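Local coordinates for ubiquitin conjugating enzyme (PDB 3WE5), which probably acts as a ubiquitin-conjugating (E2) enzyme of the UBE2W type, carrying activated ubiquitin as a thioester and passing it on to a target protein, at residues G110-S115 / V132-M137; W56-E61 / L125-V130. All coordinates share one frame; numbering follows the deposited sequence.

Interaction 1 (G110-S115 / V132-M137); sequences GHICAS and VTLQSM
One turn along helix 127-140 from Leu-134, which meets Ile-112 and Ala-114, the carbonyl oxygen of Met-137 accepts two hydrogen bonds, from Ser-140 OG and His-103 NE2. The histidine thereby ties the loop leading to 110-115 onto the helix. Between the segments themselves the contact is wholly apolar. Ile-112 and Leu-134 reach toward each other tip to tip, Ile-112 CD1 ending 3.8 Å from Leu-134 CD1. The second branch takes part too: Ile-112 CG2, set anti to the backbone N by a chi1 of -60°, lies 4.0 Å from Leu-134 CD2. That leucine methyl also meets the loop two residues on, with Ala-114 CB 4.1 Å away. Gly-His-Ile-Cys-Ala-Ser, with a His-Pro-His a few residues earlier that stands in for the usual His-Pro-Asn, is the active-site stretch of the E2 fold, and Cys-113 occupies the position of the ubiquitin-accepting cysteine. Its CB points away from the helix while those of Ile-112 and Ala-114 point toward it, so the loop is packed down on both neighbours of the cysteine. Val-90 and Leu-75 of the sheet touch both Ile-112 and Leu-134. Cys-113 also packs on Ala-148 of the second subunit.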
# COMPACT_ATOMS: atom_id res chain seq x y z
N GLY A 110 5.80 8.75 8.90
CA GLY A 110 6.61 7.85 9.71
C GLY A 110 5.87 6.69 10.34
O GLY A 110 6.50 5.75 10.85
N HIS A 111 4.54 6.74 10.32
CA HIS A 111 3.74 5.65 10.89
C HIS A 111 3.96 4.39 10.08
O HIS A 111 4.19 4.44 8.87
CB HIS A 111 2.27 6.02 10.90
CG HIS A 111 1.93 7.11 11.87
ND1 HIS A 111 0.63 7.40 12.22
CD2 HIS A 111 2.72 7.95 12.58
CE1 HIS A 111 0.64 8.39 13.11
NE2 HIS A 111 1.89 8.74 13.34
N ILE A 112 3.87 3.25 10.74
CA ILE A 112 4.22 1.98 10.11
C ILE A 112 3.05 1.00 10.13
O ILE A 112 2.43 0.81 11.18
CB ILE A 112 5.40 1.32 10.85
CG1 ILE A 112 6.64 2.23 10.84
CG2 ILE A 112 5.70 -0.07 10.27
CD1 ILE A 112 7.69 1.86 11.89
N CYS A 113 2.74 0.40 8.99
CA CYS A 113 1.78 -0.71 8.97
C CYS A 113 2.52 -2.06 8.98
O CYS A 113 3.05 -2.50 7.96
CB CYS A 113 0.89 -0.61 7.73
SG CYS A 113 -0.47 -1.81 7.71
N ALA A 114 2.58 -2.70 10.13
CA ALA A 114 3.26 -3.99 10.23
C ALA A 114 2.53 -4.81 11.27
O ALA A 114 2.12 -4.28 12.30
CB ALA A 114 4.70 -3.81 10.63
N SER A 115 2.34 -6.10 10.98
CA SER A 115 1.59 -6.98 11.87
C SER A 115 2.17 -7.12 13.28
O SER A 115 1.42 -7.25 14.25
CB SER A 115 1.37 -8.35 11.22
OG SER A 115 2.60 -8.93 10.80
N VAL A 132 14.57 -5.65 14.35
CA VAL A 132 15.03 -6.65 13.36
C VAL A 132 13.97 -6.93 12.32
O VAL A 132 14.27 -7.02 11.11
CB VAL A 132 15.43 -7.96 14.05
CG1 VAL A 132 15.56 -9.10 13.03
CG2 VAL A 132 16.73 -7.79 14.85
N THR A 133 12.73 -7.10 12.77
CA THR A 133 11.60 -7.29 11.86
C THR A 133 11.40 -6.15 10.88
O THR A 133 11.17 -6.36 9.70
CB THR A 133 10.27 -7.55 12.66
OG1 THR A 133 10.44 -8.70 13.50
CG2 THR A 133 9.09 -7.79 11.72
N LEU A 134 11.49 -4.91 11.36
CA LEU A 134 11.31 -3.77 10.49
C LEU A 134 12.50 -3.60 9.53
O LEU A 134 12.32 -3.19 8.37
CB LEU A 134 11.11 -2.48 11.31
CG LEU A 134 9.83 -2.46 12.15
CD1 LEU A 134 9.75 -1.19 12.98
CD2 LEU A 134 8.58 -2.58 11.28
N GLN A 135 13.70 -3.93 10.01
CA GLN A 135 14.88 -3.92 9.15
C GLN A 135 14.70 -4.90 7.99
O GLN A 135 15.00 -4.57 6.84
CB GLN A 135 16.10 -4.31 9.98
CG GLN A 135 17.48 -4.16 9.28
CD GLN A 135 18.56 -4.72 10.16
OE1 GLN A 135 18.38 -5.78 10.78
NE2 GLN A 135 19.69 -4.02 10.25
N SER A 136 14.19 -6.09 8.31
CA SER A 136 13.92 -7.14 7.32
C SER A 136 12.79 -6.77 6.36
O SER A 136 12.82 -7.14 5.18
CB SER A 136 13.57 -8.45 8.03
OG SER A 136 14.67 -8.96 8.75
N MET A 137 11.78 -6.07 6.87
CA MET A 137 10.71 -5.58 6.02
C MET A 137 11.25 -4.59 4.99
O MET A 137 10.86 -4.63 3.82
CB MET A 137 9.64 -4.90 6.89
CG MET A 137 8.56 -4.15 6.11
SD MET A 137 7.66 -2.99 7.16
CE MET A 137 8.75 -1.58 7.13

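Interaction 2 (W56-E61 / L125-V130); sequences WLFTIE and LSVIAV
Ser-126 sits just ahead of Val-127, the residue that meets both Trp-56 and Phe-58, and it fills the N-cap position of helix 127-140. Its OG accepts a hydrogen bond from Ala-129 N at 3.1 Å, nearly straight at 164°, and its carbonyl O takes Val-130 N in the first full helical turn. Val-127 comes next. Its own N-H has no place in the helix's internal bonding and goes instead to Glu-32 OE1 of helix 24-39, a second hold on the helix start. The two methyls of Val-127 sit between the aromatic pair. CG1, anti to the backbone N (chi1 172°), presses on the far end of Phe-58, 3.4 Å from Phe-58 CE1 and 3.6 Å from Phe-58 CZ, a tight fit for carbon on carbon; it also comes 4.2 Å from Trp-56 CE3. CG2 lies 4.0 Å from Trp-56 CZ3, on the six-membered part of the indole. This is the core of the ubiquitin-conjugating fold, where the helix after the active-site loop lies against one side of a four-stranded antiparallel meander, here on strand 55-61. Ile-128 follows, crossing Phe-58 at about a right angle and bringing its CD1 to 3.8 Å from Phe-58 CE2, so the helix meets the ring at CE1 and CZ through Val-127 and at CE2 through Ile-128. Farther along, Val-130 reaches Phe-77 of the next strand, whose ring also meets Phe-58. The indole is anchored at its other end by Trp-56 NE1 bonding to Asp-52 O, and Phe-79 stacks with it edge-to-face.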
# COMPACT_ATOMS: atom_id res chain seq x y z
N TRP A 56 12.18 5.48 23.51
CA TRP A 56 13.54 5.14 23.09
C TRP A 56 13.72 5.43 21.60
O TRP A 56 12.77 5.40 20.81
CB TRP A 56 13.82 3.64 23.31
CG TRP A 56 13.87 3.16 24.74
CD1 TRP A 56 13.72 3.90 25.89
CD2 TRP A 56 14.10 1.81 25.15
NE1 TRP A 56 13.84 3.08 27.00
CE2 TRP A 56 14.07 1.79 26.57
CE3 TRP A 56 14.33 0.61 24.45
CZ2 TRP A 56 14.25 0.60 27.31
CZ3 TRP A 56 14.49 -0.57 25.19
CH2 TRP A 56 14.47 -0.56 26.62
N LEU A 57 14.96 5.72 21.21
CA LEU A 57 15.30 5.93 19.80
C LEU A 57 16.44 5.00 19.36
O LEU A 57 17.43 4.83 20.08
CB LEU A 57 15.79 7.37 19.60
CG LEU A 57 14.78 8.48 19.87
CD1 LEU A 57 15.51 9.85 19.80
CD2 LEU A 57 13.64 8.43 18.90
N PHE A 58 16.27 4.42 18.18
CA PHE A 58 17.30 3.61 17.51
C PHE A 58 17.60 4.19 16.12
O PHE A 58 16.78 4.89 15.54
CB PHE A 58 16.79 2.18 17.29
CG PHE A 58 16.61 1.39 18.54
CD1 PHE A 58 15.47 1.55 19.32
CD2 PHE A 58 17.58 0.48 18.95
CE1 PHE A 58 15.31 0.82 20.48
CE2 PHE A 58 17.43 -0.27 20.10
CZ PHE A 58 16.28 -0.08 20.89
N THR A 59 18.79 3.90 15.59
CA THR A 59 18.97 4.03 14.14
C THR A 59 18.91 2.65 13.52
O THR A 59 19.35 1.67 14.12
CB THR A 59 20.27 4.73 13.76
OG1 THR A 59 21.38 4.01 14.27
CG2 THR A 59 20.28 6.15 14.30
N ILE A 60 18.33 2.59 12.32
CA ILE A 60 18.17 1.33 11.59
C ILE A 60 18.84 1.51 10.23
O ILE A 60 18.46 2.40 9.44
CB ILE A 60 16.70 1.03 11.35
CG1 ILE A 60 15.94 0.91 12.69
CG2 ILE A 60 16.53 -0.24 10.50
CD1 ILE A 60 16.44 -0.19 13.62
N GLU A 61 19.82 0.66 9.96
CA GLU A 61 20.41 0.62 8.62
C GLU A 61 20.16 -0.76 8.06
O GLU A 61 20.37 -1.76 8.75
CB GLU A 61 21.91 0.88 8.67
CG GLU A 61 22.56 0.75 7.29
CD GLU A 61 23.97 1.30 7.24
OE1 GLU A 61 24.37 1.98 8.21
OE2 GLU A 61 24.66 1.05 6.22
N LEU A 125 7.82 -11.07 22.41
CA LEU A 125 8.72 -10.29 21.55
C LEU A 125 9.44 -9.25 22.39
O LEU A 125 9.42 -9.28 23.62
CB LEU A 125 7.95 -9.65 20.41
CG LEU A 125 7.14 -10.64 19.57
CD1 LEU A 125 6.40 -9.94 18.47
CD2 LEU A 125 8.00 -11.77 19.05
N SER A 126 10.16 -8.37 21.72
CA SER A 126 10.98 -7.40 22.44
C SER A 126 11.20 -6.23 21.52
O SER A 126 10.88 -6.29 20.34
CB SER A 126 12.33 -8.00 22.79
OG SER A 126 13.05 -8.36 21.61
N VAL A 127 11.75 -5.16 22.06
CA VAL A 127 12.06 -4.01 21.24
C VAL A 127 13.03 -4.38 20.10
O VAL A 127 12.84 -3.98 18.94
CB VAL A 127 12.66 -2.91 22.12
CG1 VAL A 127 13.18 -1.78 21.23
CG2 VAL A 127 11.58 -2.40 23.07
N ILE A 128 14.07 -5.12 20.45
CA ILE A 128 15.07 -5.53 19.45
C ILE A 128 14.44 -6.43 18.38
O ILE A 128 14.72 -6.27 17.20
CB ILE A 128 16.28 -6.18 20.10
CG1 ILE A 128 17.02 -5.13 20.93
CG2 ILE A 128 17.21 -6.78 19.04
CD1 ILE A 128 17.77 -4.08 20.08
N ALA A 129 13.56 -7.34 18.78
CA ALA A 129 12.81 -8.12 17.76
C ALA A 129 12.03 -7.25 16.79
O ALA A 129 11.99 -7.53 15.59
CB ALA A 129 11.88 -9.17 18.45
N VAL A 130 11.39 -6.20 17.27
CA VAL A 130 10.70 -5.28 16.39
C VAL A 130 11.69 -4.60 15.44
O VAL A 130 11.40 -4.46 14.25
CB VAL A 130 9.94 -4.22 17.20
CG1 VAL A 130 9.32 -3.17 16.27
CG2 VAL A 130 8.86 -4.89 18.05

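Both contacts use helix 127-140, with centres about 10 Å apart: interaction 2 seats its first turn on strand 55-61, and interaction 1 sets the next turns against the loop of Cys-113. They meet directly through Gln-135, whose NE2 makes a probable hydrogen bond of 2.8 Å to Glu-61 O, while Gln-135 CB packs 4.1 Å from Ile-60 CG2. Gln-135 NE2 also bonds to Val-43 O. The helix thus joins the sheet to the presumed active site, although neither apolar contact includes the thiol, since Cys-113 SG lies 9.8 Å from Leu-134 CD2. Leu-75 bridges the two regions, touching Ile-112, Leu-134 and Ile-60.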